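PDB 7C4D: putative esterase from Uncultured bacterium, which probably hydrolyses carboxylic ester bonds, as an esterase of the alpha/beta hydrolase fold. Local coordinates for residues A[36-41]-A[174-179]; A[57-60]-A[64-67]; A[131-136]-A[201-206]; A[141-146]-A[190-195]. All blocks are in the same frame, centred on the assembly; numbering follows the deposited sequence.

Interaction 1: residues A[36-41]-A[174-179]; sequences GDNWIS and LLKNIE. With SO4 (sulfate ion), chain E.
The ammonium end of K176 and the carboxamide of N38 reach each other obliquely, and the bridge between them is a single hydrogen bond from K176 NZ to N38 OD1, 3.0 Å long. NZ lies beyond the oxygen (C=O...N angle 149°) but tilted out of the carbonyl plane. The lysine chain is extended apart from a bend at chi3, and its CD also passes 3.5 Å from N38 OD1. With CG of N38 anti to its carbonyl carbon (chi1 -61°), the amide is carried between two partners, and its ND2 donates a hydrogen bond to O1 of a sulfate ion, 2.8 Å long. W39 grips the same ion: its NE1 donates to O3 at 2.8 Å, the oxygen lying in the plane of the indole at its edge. H256 NE2 and G31 N are also hydrogen-bonded to the sulfate, and the H256 ring stacks on W39. G31 belongs to the loop after strand 25-29, which in alpha/beta hydrolases commonly helps to form the oxyanion hole, so the ion, probably from the crystallisation liquor, appears to mark the region of the active site. K176 comes from the helical cap inserted between strands 113-119 and 217-222. With the amide of N38 cut back to an alanine here, K176 NZ would probably lose this acceptor and the sulfate one of its donors. Next to K176, the N177 side chain turns back to its own segment, where ND2 meets L174 O at 3.2 Å from above the carbonyl plane, while a second bond ties ND2 to Y33 O.

Interaction 2: residues A[57-60]-A[64-67]; sequences QRNH and PHAD
The flat carboxamide of N59 is set against the backbone of A66 and uses both its polar atoms there. ND2 donates to A66 O at 2.9 Å, with that oxygen close to the plane of the amide, while N59 OD1 accepts from A66 N at 2.8 Å along a fairly straight bond (159°). The imidazole of H65 lies obliquely to the same oxygen, its CG 3.7 Å from N59 OD1, and the guanidinium of R58 is met in a similar slanting way by the methyl of A66, with CB 3.6 Å from NH1. The H60 ring has R58 O at its edge, in plane, where ND1 donates to it at 2.9 Å. Between the backbones, N59 N bonds to P64 O at 3.1 Å; three hydrogen bonds, two given and one accepted by N59, thus join the two short segments. N59 holds the third position of the type II turn from Q57 to H60, with a positive phi (75°). Its OD1 also accepts from N191 ND2. R58 finds its charge partner in D77 and H65 NE2 bonds to K189 O, which tie the loop to helix 71-84 and to the cap. QRNH, preceded by an aspartate just after strand 51-55, forms part of a sequence that fits the D-x-R-(G/N)-H-G-x-S loop recurrent among alpha/beta hydrolases.

Interaction 3: residues A[131-136]-A[201-206]; sequences PNVKTH and NIMSGI
The first turns of helix 131-144 approach the end of helix 199-203 most closely at V133 and M203, whose CA atoms are 7.1 Å apart. M203 fills the space between them, with a bend at chi2 (-74°) that sets SD beside N132 and CE over the H136 ring. The terminal methyl lies over one face of this imidazole, displaced toward the rim: M203 CE is 3.7 Å from the H136 ring centroid and 23° off its normal, a CH-pi contact. The sulfur faces the amide of N132, M203 SD being 3.2 Å from N132 ND2, and M203 CG leans on V133 CG2 at 3.9 Å. Both helices belong to the cap that follows strand 113-119 in this alpha/beta hydrolase, and the contact is wholly buried. The imidazole is held at its edge by a bond from H136 ND1 to N132 O, 3.0 Å long, and this carbonyl takes the helical N-H of H136 from its other face. Replacing the imidazole of H136 by the methyl of an alanine is likely to take away the face on which M203 CE rests and leave that methyl freer to turn. The H136 side chain also lies about 3 Å, nearest atoms, from a bound acetate, probably from the crystallisation liquor but perhaps marking a pocket near the presumed Ser-His-Asp triad.

Interaction 4: residues A[141-146]-A[190-195]; sequences AALKSI and INIDSI
Unusually tight packing marks the meeting of L143 and I192, where L143 CB and I192 CD1 are only 3.5 Å apart, closer than carbons normally settle. This tight contact is accompanied by an isoleucine chi2 of -141°, well off a staggered value. The two side chains cross at about a right angle, and CD1 of I192 also touches CD1 of L143, at 3.8 Å, while the other isoleucine branch, I192 CG2, lies 4.0 Å from L143 CB. I190 adds a looser apolar touch, its CD1 being 4.4 Å from CD1 of L143. The contact is thus purely van der Waals, with charges only at the margin, where the ion pair of K144 with E196 is long and weak. I192 is the first residue of helix 192-196, right after the N-cap N191. N191 accepts from S194 N on OD1 at 3.1 Å, the donor standing well above the carbonyl plane, while its ND2 bonds to N59 OD1. S194 OG in turn bonds to D67 O, anchoring this helix start to the loop after strand 51-55. Within the cap, the last turn of helix 131-144 packs on the beginning of helix 192-196; L143 also touches Y33, in the loop after strand 25-29, and W188 of strand 186-188, and I146 continues the layer toward helix 154-164.

In the fold
Interactions 3 and 4 both use helix 131-144, one near its start and the other at its end; interaction 4 is apolar and partly open, whereas interaction 3, wholly buried, sets a methionine against a histidine face, an asparagine amide and a valine. Interaction 1 is a surface contact made by one polar bond, with a sulfate beside it. Interaction 2, in a partly buried loop after strand 51-55, relies on hydrogen bonds to backbone atoms instead. Interactions 2 and 4 meet directly, through N59 and N191 and through D67 and S194, which links that loop to the cap. Interactions 1 and 4 touch by packing of N177 on I190, and I202 of interaction 3 packs on I195 of interaction 4.

Interaction 1: residues A[36-41]-A[174-179]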
loop_
_atom_site.group_PDB
_atom_site.type_symbol
_atom_site.label_atom_id
_atom_site.label_comp_id
_atom_site.label_asym_id
_atom_site.label_seq_id
_atom_site.Cartn_x
_atom_site.Cartn_y
_atom_site.Cartn_z
ATOM N N GLY A 36 -2.710 7.913 2.113
ATOM C CA GLY A 36 -4.019 7.744 2.706
ATOM C C GLY A 36 -5.108 8.391 1.851
ATOM O O GLY A 36 -6.202 7.834 1.748
ATOM N N ASP A 37 -4.748 9.478 1.134
ATOM C CA ASP A 37 -5.683 10.180 0.264
ATOM C C ASP A 37 -6.353 9.288 -0.766
ATOM O O ASP A 37 -7.461 9.591 -1.196
ATOM C CB ASP A 37 -5.074 11.404 -0.419
ATOM C CG ASP A 37 -4.909 12.556 0.568
ATOM O OD1 ASP A 37 -5.389 12.445 1.698
ATOM O OD2 ASP A 37 -4.299 13.524 0.198
ATOM N N ASN A 38 -5.683 8.217 -1.196
ATOM C CA ASN A 38 -6.304 7.362 -2.209
ATOM C C ASN A 38 -7.399 6.488 -1.568
ATOM O O ASN A 38 -8.116 5.800 -2.277
ATOM C CB ASN A 38 -5.240 6.553 -2.957
ATOM C CG ASN A 38 -4.238 7.439 -3.689
ATOM O OD1 ASN A 38 -4.622 8.346 -4.408
ATOM N ND2 ASN A 38 -2.961 7.193 -3.516
ATOM N N TRP A 39 -7.525 6.507 -0.234
ATOM C CA TRP A 39 -8.464 5.644 0.480
ATOM C C TRP A 39 -9.655 6.458 1.018
ATOM O O TRP A 39 -10.472 5.921 1.759
ATOM C CB TRP A 39 -7.719 4.783 1.553
ATOM C CG TRP A 39 -6.863 3.755 0.873
ATOM C CD1 TRP A 39 -5.619 3.951 0.332
ATOM C CD2 TRP A 39 -7.256 2.423 0.489
ATOM N NE1 TRP A 39 -5.188 2.804 -0.285
ATOM C CE2 TRP A 39 -6.164 1.850 -0.208
ATOM C CE3 TRP A 39 -8.373 1.625 0.739
ATOM C CZ2 TRP A 39 -6.222 0.563 -0.744
ATOM C CZ3 TRP A 39 -8.406 0.335 0.258
ATOM C CH2 TRP A 39 -7.340 -0.196 -0.476
ATOM N N ILE A 40 -9.775 7.743 0.628
ATOM C CA ILE A 40 -10.786 8.664 1.159
ATOM C C ILE A 40 -12.195 8.100 0.926
ATOM O O ILE A 40 -13.007 8.009 1.824
ATOM C CB ILE A 40 -10.627 10.092 0.563
ATOM C CG1 ILE A 40 -9.491 10.865 1.234
ATOM C CG2 ILE A 40 -11.940 10.909 0.579
ATOM C CD1 ILE A 40 -8.995 12.062 0.448
ATOM N N SER A 41 -12.474 7.713 -0.300
ATOM C CA SER A 41 -13.780 7.267 -0.715
ATOM C C SER A 41 -14.160 5.941 -0.043
ATOM O O SER A 41 -15.316 5.776 0.309
ATOM C CB SER A 41 -13.795 7.200 -2.225
ATOM O OG SER A 41 -14.972 6.589 -2.712
ATOM N N LEU A 174 0.429 8.918 -10.036
ATOM C CA LEU A 174 1.804 9.322 -9.775
ATOM C C LEU A 174 1.898 10.826 -9.536
ATOM O O LEU A 174 2.667 11.276 -8.683
ATOM C CB LEU A 174 2.678 8.879 -10.952
ATOM C CG LEU A 174 2.805 7.365 -11.128
ATOM C CD1 LEU A 174 3.514 7.016 -12.433
ATOM C CD2 LEU A 174 3.544 6.766 -9.947
ATOM N N LEU A 175 1.081 11.585 -10.273
ATOM C CA LEU A 175 1.123 13.037 -10.263
ATOM C C LEU A 175 0.452 13.584 -9.008
ATOM O O LEU A 175 0.486 14.794 -8.764
ATOM C CB LEU A 175 0.379 13.571 -11.495
ATOM C CG LEU A 175 1.159 13.695 -12.802
ATOM C CD1 LEU A 175 0.222 14.117 -13.917
ATOM C CD2 LEU A 175 2.316 14.680 -12.676
ATOM N N LYS A 176 -0.207 12.716 -8.231
ATOM C CA LYS A 176 -0.683 13.223 -6.959
ATOM C C LYS A 176 0.511 13.429 -6.038
ATOM O O LYS A 176 0.318 13.985 -4.962
ATOM C CB LYS A 176 -1.677 12.268 -6.296
ATOM C CG LYS A 176 -3.087 12.335 -6.832
ATOM C CD LYS A 176 -3.824 11.090 -6.428
ATOM C CE LYS A 176 -4.826 10.648 -7.466
ATOM N NZ LYS A 176 -5.374 9.311 -7.131
ATOM N N ASN A 177 1.716 12.985 -6.456
ATOM C CA ASN A 177 2.902 13.032 -5.601
ATOM C C ASN A 177 3.728 14.287 -5.835
ATOM O O ASN A 177 4.714 14.538 -5.123
ATOM C CB ASN A 177 3.798 11.818 -5.775
ATOM C CG ASN A 177 3.178 10.626 -5.093
ATOM O OD1 ASN A 177 3.208 10.530 -3.869
ATOM N ND2 ASN A 177 2.556 9.765 -5.873
ATOM N N ILE A 178 3.318 15.058 -6.843
ATOM C CA ILE A 178 3.991 16.326 -7.067
ATOM C C ILE A 178 3.217 17.454 -6.369
ATOM O O ILE A 178 2.015 17.565 -6.523
ATOM C CB ILE A 178 4.294 16.507 -8.571
ATOM C CG1 ILE A 178 5.507 17.408 -8.804
ATOM C CG2 ILE A 178 3.070 16.905 -9.388
ATOM C CD1 ILE A 178 6.395 16.930 -9.917
ATOM N N GLU A 179 3.905 18.241 -5.534
ATOM C CA GLU A 179 3.307 19.301 -4.734
ATOM C C GLU A 179 4.006 20.632 -5.027
ATOM O O GLU A 179 5.026 20.640 -5.716
ATOM C CB GLU A 179 3.433 18.947 -3.251
ATOM C CG GLU A 179 4.865 18.720 -2.793
ATOM C CD GLU A 179 5.103 19.013 -1.319
ATOM O OE1 GLU A 179 4.119 19.284 -0.606
ATOM O OE2 GLU A 179 6.270 18.971 -0.881
HETATM S S SO4 E . -2.911 3.235 -3.149
HETATM O O1 SO4 E . -2.655 4.538 -2.596
HETATM O O2 SO4 E . -1.752 2.829 -3.914
HETATM O O3 SO4 E . -3.124 2.269 -2.091
HETATM O O4 SO4 E . -4.065 3.279 -3.999
#

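Interaction 2: residues A[57-60]-A[64-67]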
loop_
_atom_site.group_PDB
_atom_site.type_symbol
_atom_site.label_atom_id
_atom_site.label_comp_id
_atom_site.label_asym_id
_atom_site.label_seq_id
_atom_site.Cartn_x
_atom_site.Cartn_y
_atom_site.Cartn_z
ATOM N N GLN A 57 2.676 5.977 4.745
ATOM C CA GLN A 57 3.858 5.226 5.165
ATOM C C GLN A 57 5.130 6.041 4.912
ATOM O O GLN A 57 5.073 7.033 4.175
ATOM C CB GLN A 57 3.872 3.876 4.463
ATOM C CG GLN A 57 2.738 2.980 4.956
ATOM C CD GLN A 57 2.790 1.673 4.235
ATOM O OE1 GLN A 57 3.442 0.723 4.676
ATOM N NE2 GLN A 57 2.171 1.665 3.069
ATOM N N ARG A 58 6.264 5.605 5.509
ATOM C CA ARG A 58 7.540 6.305 5.323
ATOM C C ARG A 58 7.800 6.568 3.837
ATOM O O ARG A 58 7.447 5.745 2.983
ATOM C CB ARG A 58 8.673 5.549 6.021
ATOM C CG ARG A 58 9.124 4.260 5.346
ATOM C CD ARG A 58 10.477 3.814 5.875
ATOM N NE ARG A 58 10.383 3.717 7.314
ATOM C CZ ARG A 58 11.417 3.726 8.145
ATOM N NH1 ARG A 58 12.638 3.813 7.654
ATOM N NH2 ARG A 58 11.230 3.643 9.452
ATOM N N ASN A 59 8.309 7.784 3.546
ATOM C CA ASN A 59 8.695 8.272 2.228
ATOM C C ASN A 59 7.490 8.643 1.357
ATOM O O ASN A 59 7.649 8.929 0.168
ATOM C CB ASN A 59 9.684 7.352 1.499
ATOM C CG ASN A 59 11.048 7.302 2.165
ATOM O OD1 ASN A 59 11.521 8.291 2.751
ATOM N ND2 ASN A 59 11.680 6.142 2.104
ATOM N N HIS A 60 6.298 8.687 1.966
ATOM C CA HIS A 60 5.058 8.867 1.227
ATOM C C HIS A 60 4.207 9.950 1.881
ATOM O O HIS A 60 4.216 10.113 3.101
ATOM C CB HIS A 60 4.269 7.546 1.103
ATOM C CG HIS A 60 4.854 6.550 0.171
ATOM N ND1 HIS A 60 5.875 5.692 0.552
ATOM C CD2 HIS A 60 4.552 6.258 -1.111
ATOM C CE1 HIS A 60 6.186 4.922 -0.480
ATOM N NE2 HIS A 60 5.405 5.272 -1.525
ATOM N N PRO A 64 7.497 11.287 7.247
ATOM C CA PRO A 64 8.922 11.617 7.178
ATOM C C PRO A 64 9.671 10.710 6.205
ATOM O O PRO A 64 9.245 9.582 5.950
ATOM C CB PRO A 64 9.464 11.322 8.590
ATOM C CG PRO A 64 8.259 11.203 9.491
ATOM C CD PRO A 64 7.115 10.798 8.582
ATOM N N HIS A 65 10.786 11.226 5.675
ATOM C CA HIS A 65 11.653 10.552 4.731
ATOM C C HIS A 65 12.742 9.815 5.494
ATOM O O HIS A 65 13.036 10.168 6.634
ATOM C CB HIS A 65 12.195 11.562 3.726
ATOM C CG HIS A 65 11.182 11.999 2.728
ATOM N ND1 HIS A 65 11.531 12.393 1.466
ATOM C CD2 HIS A 65 9.829 12.087 2.794
ATOM C CE1 HIS A 65 10.452 12.741 0.786
ATOM N NE2 HIS A 65 9.394 12.570 1.585
ATOM N N ALA A 66 13.230 8.720 4.886
ATOM C CA ALA A 66 14.333 7.890 5.356
ATOM C C ALA A 66 14.894 7.104 4.168
ATOM O O ALA A 66 14.284 7.087 3.107
ATOM C CB ALA A 66 13.908 7.000 6.504
ATOM N N ASP A 67 16.100 6.532 4.330
ATOM C CA ASP A 67 16.808 5.852 3.249
ATOM C C ASP A 67 16.386 4.391 3.189
ATOM O O ASP A 67 16.154 3.872 2.108
ATOM C CB ASP A 67 18.325 5.938 3.429
ATOM C CG ASP A 67 18.854 7.361 3.360
ATOM O OD1 ASP A 67 18.623 8.027 2.324
ATOM O OD2 ASP A 67 19.470 7.797 4.351
#

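Interaction 3: residues A[131-136]-A[201-206]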
loop_
_atom_site.group_PDB
_atom_site.type_symbol
_atom_site.label_atom_id
_atom_site.label_comp_id
_atom_site.label_asym_id
_atom_site.label_seq_id
_atom_site.Cartn_x
_atom_site.Cartn_y
_atom_site.Cartn_z
ATOM N N PRO A 131 5.776 -8.846 -14.474
ATOM C CA PRO A 131 5.271 -7.494 -14.737
ATOM C C PRO A 131 5.225 -6.570 -13.516
ATOM O O PRO A 131 5.172 -5.353 -13.666
ATOM C CB PRO A 131 3.846 -7.730 -15.262
ATOM C CG PRO A 131 3.828 -9.184 -15.689
ATOM C CD PRO A 131 4.776 -9.887 -14.741
ATOM N N ASN A 132 5.232 -7.138 -12.302
ATOM C CA ASN A 132 5.349 -6.323 -11.105
ATOM C C ASN A 132 6.685 -5.582 -11.127
ATOM O O ASN A 132 6.697 -4.350 -11.055
ATOM C CB ASN A 132 5.210 -7.121 -9.803
ATOM C CG ASN A 132 5.165 -6.257 -8.552
ATOM O OD1 ASN A 132 4.946 -5.048 -8.611
ATOM N ND2 ASN A 132 5.337 -6.872 -7.392
ATOM N N VAL A 133 7.792 -6.341 -11.224
ATOM C CA VAL A 133 9.127 -5.768 -11.166
ATOM C C VAL A 133 9.325 -4.830 -12.357
ATOM O O VAL A 133 9.800 -3.711 -12.176
ATOM C CB VAL A 133 10.228 -6.832 -11.050
ATOM C CG1 VAL A 133 11.606 -6.221 -11.212
ATOM C CG2 VAL A 133 10.132 -7.606 -9.738
ATOM N N LYS A 134 8.828 -5.237 -13.530
ATOM C CA LYS A 134 9.008 -4.501 -14.772
ATOM C C LYS A 134 8.334 -3.143 -14.683
ATOM O O LYS A 134 8.914 -2.131 -15.078
ATOM C CB LYS A 134 8.448 -5.279 -15.961
ATOM C CG LYS A 134 9.365 -6.347 -16.528
ATOM C CD LYS A 134 8.632 -7.427 -17.310
ATOM C CE LYS A 134 9.534 -8.160 -18.286
ATOM N NZ LYS A 134 10.968 -7.829 -18.095
ATOM N N THR A 135 7.104 -3.134 -14.167
ATOM C CA THR A 135 6.306 -1.920 -14.142
ATOM C C THR A 135 6.923 -0.946 -13.157
ATOM O O THR A 135 6.990 0.236 -13.450
ATOM C CB THR A 135 4.809 -2.208 -13.984
ATOM O OG1 THR A 135 4.474 -2.851 -15.211
ATOM C CG2 THR A 135 3.937 -0.981 -13.868
ATOM N N HIS A 136 7.417 -1.463 -12.029
ATOM C CA HIS A 136 8.084 -0.619 -11.049
ATOM C C HIS A 136 9.352 -0.006 -11.640
ATOM O O HIS A 136 9.585 1.188 -11.469
ATOM C CB HIS A 136 8.216 -1.338 -9.699
ATOM C CG HIS A 136 6.927 -1.247 -8.954
ATOM N ND1 HIS A 136 5.838 -2.036 -9.269
ATOM C CD2 HIS A 136 6.501 -0.397 -7.999
ATOM C CE1 HIS A 136 4.816 -1.701 -8.513
ATOM N NE2 HIS A 136 5.191 -0.693 -7.739
ATOM N N ASN A 201 14.204 -4.777 -1.809
ATOM C CA ASN A 201 13.549 -4.870 -0.512
ATOM C C ASN A 201 12.029 -4.926 -0.682
ATOM O O ASN A 201 11.351 -5.679 0.021
ATOM C CB ASN A 201 13.918 -3.685 0.384
ATOM C CG ASN A 201 15.225 -3.871 1.116
ATOM O OD1 ASN A 201 15.859 -4.906 0.990
ATOM N ND2 ASN A 201 15.626 -2.884 1.897
ATOM N N ILE A 202 11.535 -4.143 -1.640
ATOM C CA ILE A 202 10.114 -3.901 -1.808
ATOM C C ILE A 202 9.489 -5.100 -2.521
ATOM O O ILE A 202 8.340 -5.451 -2.227
ATOM C CB ILE A 202 9.893 -2.557 -2.531
ATOM C CG1 ILE A 202 10.192 -1.362 -1.620
ATOM C CG2 ILE A 202 8.496 -2.442 -3.143
ATOM C CD1 ILE A 202 10.144 -0.041 -2.371
ATOM N N MET A 203 10.280 -5.764 -3.393
ATOM C CA MET A 203 9.777 -6.867 -4.219
ATOM C C MET A 203 10.078 -8.239 -3.604
ATOM O O MET A 203 9.669 -9.245 -4.171
ATOM C CB MET A 203 10.302 -6.852 -5.653
ATOM C CG MET A 203 9.987 -5.602 -6.416
ATOM S SD MET A 203 8.257 -5.563 -6.876
ATOM C CE MET A 203 7.970 -3.805 -6.947
ATOM N N SER A 204 10.701 -8.263 -2.420
ATOM C CA SER A 204 11.163 -9.475 -1.766
ATOM C C SER A 204 10.022 -10.196 -1.046
ATOM O O SER A 204 9.038 -9.572 -0.631
ATOM C CB SER A 204 12.274 -9.160 -0.809
ATOM O OG SER A 204 11.729 -8.612 0.370
ATOM N N GLY A 205 10.211 -11.512 -0.869
ATOM C CA GLY A 205 9.246 -12.415 -0.270
ATOM C C GLY A 205 9.372 -12.411 1.241
ATOM O O GLY A 205 10.423 -12.048 1.756
ATOM N N ILE A 206 8.292 -12.796 1.935
ATOM C CA ILE A 206 8.306 -12.842 3.388
ATOM C C ILE A 206 9.064 -14.095 3.819
ATOM O O ILE A 206 8.730 -15.207 3.421
ATOM C CB ILE A 206 6.884 -12.763 3.990
ATOM C CG1 ILE A 206 6.098 -11.571 3.440
ATOM C CG2 ILE A 206 6.945 -12.720 5.506
ATOM C CD1 ILE A 206 4.659 -11.516 3.896
#

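Interaction 4: residues A[141-146]-A[190-195]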
loop_
_atom_site.group_PDB
_atom_site.type_symbol
_atom_site.label_atom_id
_atom_site.label_comp_id
_atom_site.label_asym_id
_atom_site.label_seq_id
_atom_site.Cartn_x
_atom_site.Cartn_y
_atom_site.Cartn_z
ATOM N N ALA A 141 12.193 4.997 -13.406
ATOM C CA ALA A 141 12.901 5.649 -14.492
ATOM C C ALA A 141 12.184 6.945 -14.857
ATOM O O ALA A 141 12.816 7.996 -14.904
ATOM C CB ALA A 141 13.012 4.704 -15.668
ATOM N N ALA A 142 10.863 6.854 -15.066
ATOM C CA ALA A 142 10.004 7.989 -15.362
ATOM C C ALA A 142 10.203 9.121 -14.355
ATOM O O ALA A 142 10.438 10.260 -14.747
ATOM C CB ALA A 142 8.568 7.535 -15.405
ATOM N N LEU A 143 10.127 8.781 -13.062
ATOM C CA LEU A 143 10.119 9.753 -11.978
ATOM C C LEU A 143 11.501 10.379 -11.795
ATOM O O LEU A 143 11.599 11.582 -11.538
ATOM C CB LEU A 143 9.637 9.097 -10.674
ATOM C CG LEU A 143 8.272 8.393 -10.700
ATOM C CD1 LEU A 143 7.948 7.817 -9.339
ATOM C CD2 LEU A 143 7.151 9.322 -11.134
ATOM N N LYS A 144 12.549 9.551 -11.915
ATOM C CA LYS A 144 13.937 9.978 -11.781
ATOM C C LYS A 144 14.283 11.009 -12.859
ATOM O O LYS A 144 15.152 11.855 -12.656
ATOM C CB LYS A 144 14.858 8.755 -11.866
ATOM C CG LYS A 144 16.317 8.991 -11.499
ATOM C CD LYS A 144 17.199 7.788 -11.744
ATOM C CE LYS A 144 18.665 8.157 -11.813
ATOM N NZ LYS A 144 19.512 7.097 -11.217
ATOM N N SER A 145 13.554 10.946 -13.983
ATOM C CA SER A 145 13.870 11.641 -15.220
ATOM C C SER A 145 13.050 12.923 -15.371
ATOM O O SER A 145 13.302 13.722 -16.273
ATOM C CB SER A 145 13.658 10.723 -16.396
ATOM O OG SER A 145 14.650 9.705 -16.435
ATOM N N ILE A 146 12.051 13.101 -14.502
ATOM C CA ILE A 146 11.328 14.360 -14.435
ATOM C C ILE A 146 12.057 15.266 -13.443
ATOM O O ILE A 146 12.416 14.826 -12.350
ATOM C CB ILE A 146 9.841 14.134 -14.075
ATOM C CG1 ILE A 146 9.096 13.316 -15.140
ATOM C CG2 ILE A 146 9.129 15.444 -13.752
ATOM C CD1 ILE A 146 9.351 13.731 -16.583
ATOM N N ILE A 190 7.458 12.566 -2.392
ATOM C CA ILE A 190 7.967 11.218 -2.125
ATOM C C ILE A 190 9.487 11.119 -2.303
ATOM O O ILE A 190 10.058 11.693 -3.222
ATOM C CB ILE A 190 7.252 10.186 -3.018
ATOM C CG1 ILE A 190 7.242 10.619 -4.485
ATOM C CG2 ILE A 190 5.849 9.920 -2.501
ATOM C CD1 ILE A 190 6.880 9.511 -5.446
ATOM N N ASN A 191 10.121 10.293 -1.465
ATOM C CA ASN A 191 11.549 10.012 -1.509
ATOM C C ASN A 191 11.867 8.981 -2.590
ATOM O O ASN A 191 12.111 7.805 -2.287
ATOM C CB ASN A 191 12.031 9.539 -0.145
ATOM C CG ASN A 191 13.534 9.510 0.008
ATOM O OD1 ASN A 191 14.258 9.694 -0.963
ATOM N ND2 ASN A 191 13.990 9.265 1.227
ATOM N N ILE A 192 11.829 9.443 -3.850
ATOM C CA ILE A 192 12.095 8.643 -5.037
ATOM C C ILE A 192 13.455 7.941 -4.929
ATOM O O ILE A 192 13.612 6.807 -5.369
ATOM C CB ILE A 192 11.980 9.525 -6.296
ATOM C CG1 ILE A 192 10.697 10.359 -6.233
ATOM C CG2 ILE A 192 12.120 8.729 -7.587
ATOM C CD1 ILE A 192 9.973 10.514 -7.536
ATOM N N ASP A 193 14.432 8.593 -4.304
ATOM C CA ASP A 193 15.760 8.021 -4.210
ATOM C C ASP A 193 15.749 6.781 -3.323
ATOM O O ASP A 193 16.333 5.751 -3.691
ATOM C CB ASP A 193 16.815 9.028 -3.736
ATOM C CG ASP A 193 18.226 8.492 -3.933
ATOM O OD1 ASP A 193 18.621 8.303 -5.109
ATOM O OD2 ASP A 193 18.901 8.211 -2.916
ATOM N N SER A 194 15.141 6.908 -2.137
ATOM C CA SER A 194 15.043 5.770 -1.237
ATOM C C SER A 194 14.256 4.635 -1.904
ATOM O O SER A 194 14.633 3.465 -1.808
ATOM C CB SER A 194 14.486 6.147 0.122
ATOM O OG SER A 194 14.192 4.991 0.915
ATOM N N ILE A 195 13.184 4.993 -2.619
ATOM C CA ILE A 195 12.361 3.992 -3.297
ATOM C C ILE A 195 13.224 3.171 -4.270
ATOM O O ILE A 195 13.225 1.939 -4.210
ATOM C CB ILE A 195 11.123 4.629 -3.975
ATOM C CG1 ILE A 195 10.083 5.144 -2.971
ATOM C CG2 ILE A 195 10.500 3.691 -4.979
ATOM C CD1 ILE A 195 8.957 5.952 -3.607
#